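Local coordinates for pyoverdine synthetase F (Pseudomonas aeruginosa PAO1, PDB 6CUL), which is a pyoverdine synthetase protein that folds as an alpha/beta domain round a mixed, largely parallel central sheet, at residues A17-A20 with G21-V24; L37-L40 with V41-L44; T47-G50 with D51-L55; H132-L135 with V136-G139; N255-N258 with S259-A263. All coordinates share one frame; numbering follows the deposited sequence.

Interaction 1: residues A17-A20 with G21-V24; sequences ADKA and GQYV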
loop_
_atom_site.group_PDB
_atom_site.type_symbol
_atom_site.label_atom_id
_atom_site.label_comp_id
_atom_site.label_asym_id
_atom_site.label_seq_id
_atom_site.Cartn_x
_atom_site.Cartn_y
_atom_site.Cartn_z
ATOM N N ALA A 17 -11.066 1.782 1.455
ATOM C CA ALA A 17 -11.472 0.531 2.071
ATOM C C ALA A 17 -10.825 0.365 3.426
ATOM O O ALA A 17 -11.479 0.132 4.369
ATOM C CB ALA A 17 -11.115 -0.600 1.180
ATOM N N ASP A 18 -9.560 0.622 3.499
ATOM C CA ASP A 18 -8.878 0.586 4.730
ATOM C C ASP A 18 -9.177 1.729 5.717
ATOM O O ASP A 18 -8.584 1.722 6.717
ATOM C CB ASP A 18 -7.425 0.556 4.460
ATOM C CG ASP A 18 -6.941 -0.790 4.247
ATOM O OD1 ASP A 18 -7.711 -1.624 3.843
ATOM O OD2 ASP A 18 -5.794 -1.049 4.447
ATOM N N LYS A 19 -10.058 2.609 5.334
ATOM C CA LYS A 19 -10.413 3.714 6.093
ATOM C C LYS A 19 -9.334 4.711 6.252
ATOM O O LYS A 19 -9.442 5.462 7.142
ATOM C CB LYS A 19 -10.837 3.252 7.493
ATOM C CG LYS A 19 -12.297 3.070 7.725
ATOM C CD LYS A 19 -12.871 2.135 6.736
ATOM C CE LYS A 19 -14.356 1.944 6.807
ATOM N NZ LYS A 19 -14.959 1.467 8.028
ATOM N N ALA A 20 -8.401 4.792 5.342
ATOM C CA ALA A 20 -7.304 5.700 5.445
ATOM C C ALA A 20 -7.812 7.165 5.652
ATOM O O ALA A 20 -8.817 7.543 5.152
ATOM C CB ALA A 20 -6.425 5.569 4.226
ATOM N N GLY A 21 -7.157 7.915 6.521
ATOM C CA GLY A 21 -7.566 9.258 6.905
ATOM C C GLY A 21 -8.813 9.451 7.804
ATOM O O GLY A 21 -9.143 10.554 8.106
ATOM N N GLN A 22 -9.389 8.355 8.246
ATOM C CA GLN A 22 -10.563 8.301 9.039
ATOM C C GLN A 22 -10.285 7.823 10.445
ATOM O O GLN A 22 -9.304 7.234 10.720
ATOM C CB GLN A 22 -11.522 7.318 8.365
ATOM C CG GLN A 22 -11.966 7.648 6.959
ATOM C CD GLN A 22 -13.320 7.052 6.575
ATOM O OE1 GLN A 22 -14.277 7.152 7.297
ATOM N NE2 GLN A 22 -13.372 6.451 5.465
ATOM N N TYR A 23 -11.183 8.096 11.334
ATOM C CA TYR A 23 -11.052 7.622 12.676
ATOM C C TYR A 23 -11.742 6.319 12.814
ATOM O O TYR A 23 -12.747 6.136 12.242
ATOM C CB TYR A 23 -11.679 8.559 13.673
ATOM C CG TYR A 23 -10.773 9.606 14.197
ATOM C CD1 TYR A 23 -9.857 9.338 15.196
ATOM C CD2 TYR A 23 -10.848 10.845 13.700
ATOM C CE1 TYR A 23 -9.054 10.295 15.651
ATOM C CE2 TYR A 23 -10.046 11.792 14.142
ATOM C CZ TYR A 23 -9.166 11.530 15.110
ATOM O OH TYR A 23 -8.435 12.580 15.493
ATOM N N VAL A 24 -11.196 5.406 13.551
ATOM C CA VAL A 24 -11.867 4.160 13.683
ATOM C C VAL A 24 -11.972 3.776 15.124
ATOM O O VAL A 24 -11.130 4.112 15.890
ATOM C CB VAL A 24 -11.192 3.028 12.919
ATOM C CG1 VAL A 24 -11.253 3.256 11.433
ATOM C CG2 VAL A 24 -9.793 2.811 13.435
#
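The backbone O of Lys19 takes the N-H of Gln22 at 3.1 Å, O to N, in a bond bent to 142° at the hydrogen. The donor's own side chain crowds in on the same oxygen: Gln22 CB stands 3.0 Å from Lys19 O, and Gln22 CG 3.3 Å from it. Behind this lies the first torsion of Gln22 (chi1 -60°), which sets CG beside the backbone N and opposite the carbonyl carbon. The extended remainder of the chain then brings NE2 within 4.1 Å of Lys19 CA, and the amide is held there by a hydrogen bond to Tyr76 OH. The four residues from Lys19 to Gln22 form a type II beta turn, with Gly21 supplying the positive phi of its third position. Lys19, also at positive phi, closes helix 12-17 as a Schellman motif, so helix end and turn follow directly on one another and deliver the chain into strand 23-26 of a two-stranded antiparallel sheet. Gly21 and Gln22 make backbone bonds to Met33, just past the partner strand 29-32. On the apolar side, the aliphatic part of Lys19 leans across the buried Val24, whose CG1 lies 3.9 Å from Lys19 CG. Bends at chi2 and chi4 shape the rest of the lysine side chain, which lies about 5 Å from the bound N-(4-{[(2-amino-4-oxo-1,4-dihydroquinazolin-6-yl)methyl]amino}benzene-1-carbonyl)-D-glutamic acid (FGD).

Interaction 2: residues L37-L40 with V41-L44; sequences LESL and VEAL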
loop_
_atom_site.group_PDB
_atom_site.type_symbol
_atom_site.label_atom_id
_atom_site.label_comp_id
_atom_site.label_asym_id
_atom_site.label_seq_id
_atom_site.Cartn_x
_atom_site.Cartn_y
_atom_site.Cartn_z
ATOM N N LEU A 37 1.161 6.862 3.421
ATOM C CA LEU A 37 1.769 8.064 2.947
ATOM C C LEU A 37 1.907 9.115 4.032
ATOM O O LEU A 37 2.878 9.743 4.120
ATOM C CB LEU A 37 1.002 8.600 1.758
ATOM C CG LEU A 37 1.581 9.772 0.990
ATOM C CD1 LEU A 37 2.822 9.348 0.293
ATOM C CD2 LEU A 37 0.622 10.402 0.007
ATOM N N GLU A 38 0.920 9.267 4.868
ATOM C CA GLU A 38 1.020 10.225 5.949
ATOM C C GLU A 38 2.154 9.871 6.890
ATOM O O GLU A 38 2.819 10.732 7.332
ATOM C CB GLU A 38 -0.265 10.386 6.718
ATOM C CG GLU A 38 -0.228 11.586 7.602
ATOM C CD GLU A 38 -1.550 11.984 8.117
ATOM O OE1 GLU A 38 -2.459 11.246 7.968
ATOM O OE2 GLU A 38 -1.694 13.046 8.666
ATOM N N SER A 39 2.328 8.606 7.168
ATOM C CA SER A 39 3.401 8.230 7.973
ATOM C C SER A 39 4.736 8.547 7.312
ATOM O O SER A 39 5.583 8.951 7.989
ATOM C CB SER A 39 3.319 6.780 8.413
ATOM O OG SER A 39 3.936 6.680 9.613
ATOM N N LEU A 40 4.882 8.290 6.032
ATOM C CA LEU A 40 6.060 8.590 5.238
ATOM C C LEU A 40 6.336 10.068 5.125
ATOM O O LEU A 40 7.423 10.459 5.134
ATOM C CB LEU A 40 5.974 7.940 3.881
ATOM C CG LEU A 40 7.127 7.899 2.956
ATOM C CD1 LEU A 40 8.251 7.200 3.617
ATOM C CD2 LEU A 40 6.774 7.186 1.695
ATOM N N VAL A 41 5.306 10.845 4.994
ATOM C CA VAL A 41 5.447 12.287 5.000
ATOM C C VAL A 41 5.996 12.746 6.353
ATOM O O VAL A 41 6.912 13.459 6.386
ATOM C CB VAL A 41 4.144 12.982 4.615
ATOM C CG1 VAL A 41 4.185 14.445 4.935
ATOM C CG2 VAL A 41 3.863 12.760 3.166
ATOM N N GLU A 42 5.463 12.261 7.437
ATOM C CA GLU A 42 6.001 12.557 8.723
ATOM C C GLU A 42 7.452 12.082 8.891
ATOM O O GLU A 42 8.201 12.743 9.505
ATOM C CB GLU A 42 5.156 11.925 9.768
ATOM C CG GLU A 42 3.768 12.452 9.771
ATOM C CD GLU A 42 2.842 11.715 10.666
ATOM O OE1 GLU A 42 1.817 12.252 10.924
ATOM O OE2 GLU A 42 3.166 10.654 11.093
ATOM N N ALA A 43 7.779 10.923 8.350
ATOM C CA ALA A 43 9.100 10.415 8.378
ATOM C C ALA A 43 10.042 11.274 7.607
ATOM O O ALA A 43 11.053 11.613 8.106
ATOM C CB ALA A 43 9.143 9.022 7.814
ATOM N N LEU A 44 9.704 11.638 6.398
ATOM C CA LEU A 44 10.529 12.523 5.647
ATOM C C LEU A 44 10.638 13.879 6.356
ATOM O O LEU A 44 11.628 14.501 6.236
ATOM C CB LEU A 44 10.065 12.686 4.213
ATOM C CG LEU A 44 10.049 11.539 3.235
ATOM C CD1 LEU A 44 9.503 11.902 1.905
ATOM C CD2 LEU A 44 11.327 10.747 3.096
#
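Leu37 and Val41 meet one turn apart on the buried flank of helix 36-46, where the packing is tight. Val41 N donates to Leu37 O at 2.8 Å. Val41 CG2, placed beside its own backbone N and opposite the carbonyl carbon, sits over that acceptor and reaches Leu37 CG at 4.3 Å. The next apolar step repeats the pattern: Leu44 N bonds to Leu40 O at 2.9 Å, while Leu44 CG lies 3.4 Å from Leu40 O. The polar side is looser, and Glu42 is the residue partly open to solvent. Here Glu42 CG rests 3.1 Å from Glu38 O, and the two carboxylates have their planes 53° apart, Glu38 OE2 standing 4.2 Å from Glu42 OE1. Such like charges would be expected to repel, but each has another partner: Glu42 OE2 forms a salt bridge with Lys34, which probably offsets part of the repulsion, and a hydrogen bond with Tyr32 OH gives Glu38 OE1 a partner. Around the helix, Leu37 packs on Leu55 and Val58 of strand 55-60, Leu40, Ala43 and Leu44 share Leu49 of helix 49-52, and Ser39 and Leu40 lie against helix 248-271.

Interaction 3: residues T47-G50 with D51-L55; sequences TALG and DAYEL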
loop_
_atom_site.group_PDB
_atom_site.type_symbol
_atom_site.label_atom_id
_atom_site.label_comp_id
_atom_site.label_asym_id
_atom_site.label_seq_id
_atom_site.Cartn_x
_atom_site.Cartn_y
_atom_site.Cartn_z
ATOM N N THR A 47 12.631 13.279 10.384
ATOM C CA THR A 47 13.751 12.418 10.606
ATOM C C THR A 47 14.789 12.491 9.536
ATOM O O THR A 47 14.591 13.028 8.548
ATOM C CB THR A 47 13.298 10.974 10.731
ATOM O OG1 THR A 47 12.841 10.496 9.486
ATOM C CG2 THR A 47 12.232 10.819 11.705
ATOM N N ALA A 48 15.923 11.892 9.775
ATOM C CA ALA A 48 16.969 11.765 8.792
ATOM C C ALA A 48 16.559 11.051 7.467
ATOM O O ALA A 48 17.221 11.245 6.508
ATOM C CB ALA A 48 18.183 11.112 9.407
ATOM N N LEU A 49 15.492 10.252 7.435
ATOM C CA LEU A 49 15.007 9.614 6.259
ATOM C C LEU A 49 14.763 10.668 5.225
ATOM O O LEU A 49 14.914 10.428 4.044
ATOM C CB LEU A 49 13.725 8.798 6.564
ATOM C CG LEU A 49 13.041 7.964 5.444
ATOM C CD1 LEU A 49 13.900 6.761 4.990
ATOM C CD2 LEU A 49 11.662 7.458 5.803
ATOM N N GLY A 50 14.332 11.825 5.708
ATOM C CA GLY A 50 14.146 12.938 4.856
ATOM C C GLY A 50 15.461 13.322 4.246
ATOM O O GLY A 50 15.470 13.663 3.107
ATOM N N ASP A 51 16.562 13.236 4.958
ATOM C CA ASP A 51 17.841 13.553 4.374
ATOM C C ASP A 51 18.199 12.685 3.158
ATOM O O ASP A 51 18.986 13.104 2.398
ATOM C CB ASP A 51 18.974 13.461 5.399
ATOM C CG ASP A 51 18.889 14.472 6.453
ATOM O OD1 ASP A 51 18.215 15.451 6.255
ATOM O OD2 ASP A 51 19.482 14.318 7.469
ATOM N N ALA A 52 17.681 11.485 3.065
ATOM C CA ALA A 52 17.986 10.586 1.978
ATOM C C ALA A 52 17.111 10.566 0.748
ATOM O O ALA A 52 17.542 10.038 -0.224
ATOM C CB ALA A 52 18.062 9.159 2.504
ATOM N N TYR A 53 15.907 11.088 0.830
ATOM C CA TYR A 53 14.972 11.025 -0.259
ATOM C C TYR A 53 14.112 12.272 -0.473
ATOM O O TYR A 53 13.915 13.057 0.382
ATOM C CB TYR A 53 14.017 9.879 0.004
ATOM C CG TYR A 53 14.556 8.485 0.031
ATOM C CD1 TYR A 53 14.906 7.872 -1.088
ATOM C CD2 TYR A 53 14.624 7.761 1.196
ATOM C CE1 TYR A 53 15.358 6.603 -1.086
ATOM C CE2 TYR A 53 15.097 6.460 1.202
ATOM C CZ TYR A 53 15.465 5.902 0.049
ATOM O OH TYR A 53 15.915 4.661 -0.029
ATOM N N GLU A 54 13.617 12.443 -1.662
ATOM C CA GLU A 54 12.674 13.491 -1.887
ATOM C C GLU A 54 11.480 12.804 -2.484
ATOM O O GLU A 54 11.631 12.145 -3.473
ATOM C CB GLU A 54 13.185 14.534 -2.829
ATOM C CG GLU A 54 12.340 15.769 -2.738
ATOM C CD GLU A 54 12.582 16.707 -3.845
ATOM O OE1 GLU A 54 13.420 16.475 -4.617
ATOM O OE2 GLU A 54 11.935 17.666 -3.938
ATOM N N LEU A 55 10.299 12.947 -1.915
ATOM C CA LEU A 55 9.180 12.290 -2.508
ATOM C C LEU A 55 8.839 13.133 -3.765
ATOM O O LEU A 55 8.618 14.326 -3.695
ATOM C CB LEU A 55 8.051 12.213 -1.516
ATOM C CG LEU A 55 6.710 11.708 -2.024
ATOM C CD1 LEU A 55 6.727 10.259 -2.358
ATOM C CD2 LEU A 55 5.636 12.026 -1.027
#
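Leu49 and Ala52 are joined through the backbone across the two halves of this short turn, Ala52 N donating to Leu49 O at 3.1 Å, although the donor stands well above the carbonyl plane, 68° out of it. The other backbone bonds between 47-50 and 51-55 are weak. Asp51 N approaches Ala48 O at 2.6 Å but at a poor angle of 122°. Ala52 N is divided between Leu49 O and, weakly, Ala48 O, and Tyr53 N between Leu49 O and Gly50 O, 3.5 Å from the latter. Such split bonding leaves helix 49-52 weakly held.

A polar side chain acts at the start. Thr47 OG1 accepts weakly from Leu49 N at 3.4 Å, a capping bond, and is hydrogen-bonded to Ala43 O of helix 36-46.

Packing falls to Asp51, Leu49 and Tyr53. Asp51 lies against Ala48, its CB 3.0 Å from Ala48 O and its OD2 3.8 Å from Ala48 CA. With CG opposite its backbone N (chi1 -178°), Leu49 extends CD1 in the plane of the tyrosine ring, at its edge, 4.0 Å from Tyr53 CE2. The far end of that ring is fixed by a hydrogen bond from its OH to Leu268 O. Taken together, these features are those of a capped, single-turn helical linker joining helix 36-46 to strand 55-60 in the helix-to-strand connection of an alpha/beta fold.

Interaction 4: residues H132-L135 with V136-G139; sequences HDTL and VELG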
loop_
_atom_site.group_PDB
_atom_site.type_symbol
_atom_site.label_atom_id
_atom_site.label_comp_id
_atom_site.label_asym_id
_atom_site.label_seq_id
_atom_site.Cartn_x
_atom_site.Cartn_y
_atom_site.Cartn_z
ATOM N N HIS A 132 6.035 3.678 -16.403
ATOM C CA HIS A 132 7.464 3.789 -16.684
ATOM C C HIS A 132 7.901 5.104 -17.162
ATOM O O HIS A 132 8.902 5.601 -16.809
ATOM C CB HIS A 132 7.879 2.761 -17.736
ATOM C CG HIS A 132 9.300 2.883 -18.175
ATOM N ND1 HIS A 132 9.672 3.575 -19.296
ATOM C CD2 HIS A 132 10.442 2.417 -17.639
ATOM C CE1 HIS A 132 10.972 3.541 -19.422
ATOM N NE2 HIS A 132 11.460 2.830 -18.438
ATOM N N ASP A 133 7.109 5.628 -18.024
ATOM C CA ASP A 133 7.354 6.868 -18.722
ATOM C C ASP A 133 7.280 8.042 -17.808
ATOM O O ASP A 133 8.136 8.853 -17.848
ATOM C CB ASP A 133 6.332 7.095 -19.828
ATOM C CG ASP A 133 6.650 6.394 -21.112
ATOM O OD1 ASP A 133 7.404 5.444 -21.154
ATOM O OD2 ASP A 133 6.067 6.796 -22.096
ATOM N N THR A 134 6.268 8.147 -17.019
ATOM C CA THR A 134 6.264 9.258 -16.123
ATOM C C THR A 134 7.110 9.133 -14.879
ATOM O O THR A 134 7.204 10.090 -14.224
ATOM C CB THR A 134 4.915 9.721 -15.668
ATOM O OG1 THR A 134 5.057 11.043 -15.213
ATOM C CG2 THR A 134 4.476 8.951 -14.535
ATOM N N LEU A 135 7.607 7.984 -14.474
ATOM C CA LEU A 135 8.491 7.978 -13.367
ATOM C C LEU A 135 9.679 8.744 -13.903
ATOM O O LEU A 135 10.087 9.711 -13.343
ATOM C CB LEU A 135 8.824 6.553 -12.994
ATOM C CG LEU A 135 7.655 5.872 -12.306
ATOM C CD1 LEU A 135 7.887 4.434 -11.998
ATOM C CD2 LEU A 135 7.374 6.613 -11.068
ATOM N N VAL A 136 10.062 8.363 -15.116
ATOM C CA VAL A 136 11.158 8.930 -15.858
ATOM C C VAL A 136 10.864 10.385 -16.012
ATOM O O VAL A 136 11.717 11.151 -15.834
ATOM C CB VAL A 136 11.335 8.284 -17.199
ATOM C CG1 VAL A 136 12.398 8.989 -17.966
ATOM C CG2 VAL A 136 11.670 6.841 -17.042
ATOM N N GLU A 137 9.640 10.765 -16.237
ATOM C CA GLU A 137 9.346 12.175 -16.219
ATOM C C GLU A 137 9.664 12.774 -14.830
ATOM O O GLU A 137 9.791 13.975 -14.718
ATOM C CB GLU A 137 7.922 12.435 -16.609
ATOM C CG GLU A 137 7.684 13.206 -17.887
ATOM C CD GLU A 137 6.220 13.441 -18.097
ATOM O OE1 GLU A 137 5.660 12.900 -19.038
ATOM O OE2 GLU A 137 5.607 14.113 -17.280
ATOM N N LEU A 138 9.665 11.955 -13.808
ATOM C CA LEU A 138 10.059 12.431 -12.512
ATOM C C LEU A 138 11.559 12.172 -12.099
ATOM O O LEU A 138 11.973 12.664 -11.100
ATOM C CB LEU A 138 9.112 11.849 -11.480
ATOM C CG LEU A 138 7.618 11.885 -11.708
ATOM C CD1 LEU A 138 7.006 10.712 -11.016
ATOM C CD2 LEU A 138 6.992 13.144 -11.246
ATOM N N GLY A 139 12.250 11.443 -12.939
ATOM C CA GLY A 139 13.566 10.983 -12.733
ATOM C C GLY A 139 13.601 10.189 -11.486
ATOM O O GLY A 139 14.570 10.196 -10.898
#
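This is a helix-ending contact at the surface, where the last turn of helix 118-136 gives way to the loop before strand 142-145. A Schellman motif makes the exit, with Gly139 the first residue to leave helical geometry and at positive phi. A type I beta turn from Val136 to Gly139 lies over it, closed by Gly139 N to Val136 O at 3.0 Å. The bonding of the last turn is uneven: Val136 N to His132 O and Leu138 N to Thr134 O are weak, the latter with an angle of only 129°, whereas Glu137 N to Asp133 O is good at 2.9 Å.

Among the side chains, Val136 makes a CH-pi contact with His132. Val136 CG2 stands over one face of the imidazole, 4.3 Å from the centroid of the His132 ring and 17° off the normal. It gets there because His132 CG is turned opposite the backbone N (chi1 175°), which swings the ring alongside the following turn. At the ring's edge and in its plane, ND1 of His132 gives a straight but weak bond to Asp133 OD1 at 3.5 Å. Phe162 meets the same imidazole at a steep angle and also touches Val136, while Asp133 OD2 has a salt bridge to Arg129.

Further on, Thr134 OG1 lies 3.5 Å from Glu137 CB. The side chains of Leu135 and Leu138 cross, with CD2 of Leu135 4.1 Å from CD1 of Leu138, and both leucines reach strand 55-60. Methyl on the face and carboxylate at the edge together probably restrict the rotation of the imidazole, and the acidic neighbour would probably favour a proton on ND1.

Interaction 5: residues N255-N258 with S259-A263; sequences NFNN and SLFPA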
loop_
_atom_site.group_PDB
_atom_site.type_symbol
_atom_site.label_atom_id
_atom_site.label_comp_id
_atom_site.label_asym_id
_atom_site.label_seq_id
_atom_site.Cartn_x
_atom_site.Cartn_y
_atom_site.Cartn_z
ATOM N N ASN A 255 -0.855 -3.338 13.000
ATOM C CA ASN A 255 0.181 -3.691 12.083
ATOM C C ASN A 255 0.700 -2.441 11.361
ATOM O O ASN A 255 1.841 -2.349 11.123
ATOM C CB ASN A 255 -0.230 -4.783 11.141
ATOM C CG ASN A 255 0.937 -5.545 10.621
ATOM O OD1 ASN A 255 1.815 -5.901 11.353
ATOM N ND2 ASN A 255 0.962 -5.760 9.354
ATOM N N PHE A 256 -0.173 -1.519 10.999
ATOM C CA PHE A 256 0.252 -0.282 10.410
ATOM C C PHE A 256 1.084 0.443 11.408
ATOM O O PHE A 256 2.061 0.942 11.027
ATOM C CB PHE A 256 -0.864 0.683 10.187
ATOM C CG PHE A 256 -1.411 0.726 8.825
ATOM C CD1 PHE A 256 -1.295 -0.307 7.980
ATOM C CD2 PHE A 256 -2.180 1.812 8.436
ATOM C CE1 PHE A 256 -1.879 -0.240 6.739
ATOM C CE2 PHE A 256 -2.758 1.876 7.224
ATOM C CZ PHE A 256 -2.604 0.869 6.376
ATOM N N ASN A 257 0.662 0.559 12.665
ATOM C CA ASN A 257 1.442 1.217 13.695
ATOM C C ASN A 257 2.592 0.377 14.371
ATOM O O ASN A 257 3.577 0.915 14.713
ATOM C CB ASN A 257 0.511 2.001 14.651
ATOM C CG ASN A 257 -0.362 3.098 13.928
ATOM O OD1 ASN A 257 -0.101 4.262 14.000
ATOM N ND2 ASN A 257 -1.373 2.709 13.308
ATOM N N ASN A 258 2.424 -0.923 14.576
ATOM C CA ASN A 258 3.478 -1.768 15.165
ATOM C C ASN A 258 4.555 -2.279 14.238
ATOM O O ASN A 258 5.642 -2.403 14.614
ATOM C CB ASN A 258 2.899 -2.955 15.924
ATOM C CG ASN A 258 2.887 -2.763 17.421
ATOM O OD1 ASN A 258 3.177 -1.712 17.911
ATOM N ND2 ASN A 258 2.553 -3.800 18.137
ATOM N N SER A 259 4.213 -2.621 13.037
ATOM C CA SER A 259 5.164 -3.095 12.125
ATOM C C SER A 259 5.327 -2.461 10.768
ATOM O O SER A 259 6.333 -2.548 10.248
ATOM C CB SER A 259 4.878 -4.571 11.949
ATOM O OG SER A 259 5.925 -5.202 11.357
ATOM N N LEU A 260 4.268 -1.948 10.175
ATOM C CA LEU A 260 4.300 -1.375 8.842
ATOM C C LEU A 260 4.974 -0.050 8.618
ATOM O O LEU A 260 5.697 0.095 7.704
ATOM C CB LEU A 260 2.903 -1.374 8.238
ATOM C CG LEU A 260 2.827 -1.138 6.737
ATOM C CD1 LEU A 260 1.873 -2.112 6.078
ATOM C CD2 LEU A 260 2.509 0.281 6.369
ATOM N N PHE A 261 4.698 0.913 9.432
ATOM C CA PHE A 261 5.350 2.135 9.262
ATOM C C PHE A 261 6.866 1.918 9.495
ATOM O O PHE A 261 7.656 2.374 8.752
ATOM C CB PHE A 261 4.678 3.250 10.085
ATOM C CG PHE A 261 3.263 3.513 9.702
ATOM C CD1 PHE A 261 2.812 3.186 8.467
ATOM C CD2 PHE A 261 2.398 4.043 10.572
ATOM C CE1 PHE A 261 1.548 3.404 8.111
ATOM C CE2 PHE A 261 1.115 4.258 10.229
ATOM C CZ PHE A 261 0.690 3.953 8.985
ATOM N N PRO A 262 7.221 1.146 10.511
ATOM C CA PRO A 262 8.636 0.890 10.744
ATOM C C PRO A 262 9.322 0.148 9.624
ATOM O O PRO A 262 10.395 0.527 9.259
ATOM C CB PRO A 262 8.640 0.084 12.022
ATOM C CG PRO A 262 7.350 0.362 12.649
ATOM C CD PRO A 262 6.388 0.578 11.565
ATOM N N ALA A 263 8.710 -0.849 9.082
ATOM C CA ALA A 263 9.351 -1.534 8.036
ATOM C C ALA A 263 9.573 -0.641 6.842
ATOM O O ALA A 263 10.592 -0.706 6.274
ATOM C CB ALA A 263 8.594 -2.790 7.659
#
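A pi-type turn within the long helix 248-271 is the element at work here, and it falls just ahead of a proline. Asn255 O is gripped by two N-H groups: Leu260 N, five residues on, at 2.6 Å and almost in line with the carbonyl, and Ser259 N at 3.1 Å from above the carbonyl plane. The five-residue spacing recurs in Phe261 N to Phe256 O, also 3.1 Å. Pro262 has no N-H to offer and the helix kinks there; Pro262 CG lies 3.8 Å from Asn258 O.

Two phenylalanines five residues apart meet across the widened turn. Their rings lie obliquely, planes 45° apart, with Phe256 CD2 3.6 Å from Phe261 CZ. Phe261 CG is set opposite its carbonyl carbon and beside its backbone N (chi1 -62°), which lays the ring against the preceding turn: Phe256 O comes over one face toward the rim, and Phe256 CB makes a CH-pi contact with the centroid of the Phe261 ring at 4.2 Å. Leu260 runs side by side with Phe256, its CD1 4.1 Å from Phe256 CD1.

On another flank Asn255 OD1 touches Ser259 CB at 3.4 Å; Asn255 OD1 is hydrogen-bonded to Thr240 OG1 and Asn255 ND2 to Gly218 O. Ser259 packs on Val237 and Thr240 of strand 233-241, Leu260 reaches Ala219 and Ile169 of the neighbouring strands, and Phe256, Leu260 and Phe261 turn to Val36 of helix 36-46.

In the fold
Interaction 2 touches both interaction 3 and interaction 5, which do not touch each other. Interactions 2 and 3, centres 10 Å apart, meet where Ala43 CB lies 3.6 Å from Leu49 CD2; interactions 2 and 5, centres 12 Å apart, meet where Ser39 OG comes 3.2 Å from Phe261 CD2. Interaction 1 touches interaction 5 through Asp18 OD2, 4.2 Å from Phe256 CZ, and its Lys19 side chain lies about 5 Å from the bound FGD. Interaction 4 stands apart: its centre is 30 Å from that of interaction 1, across the middle of the chain, and about 8 Å separates its nearest atoms from those of interaction 3.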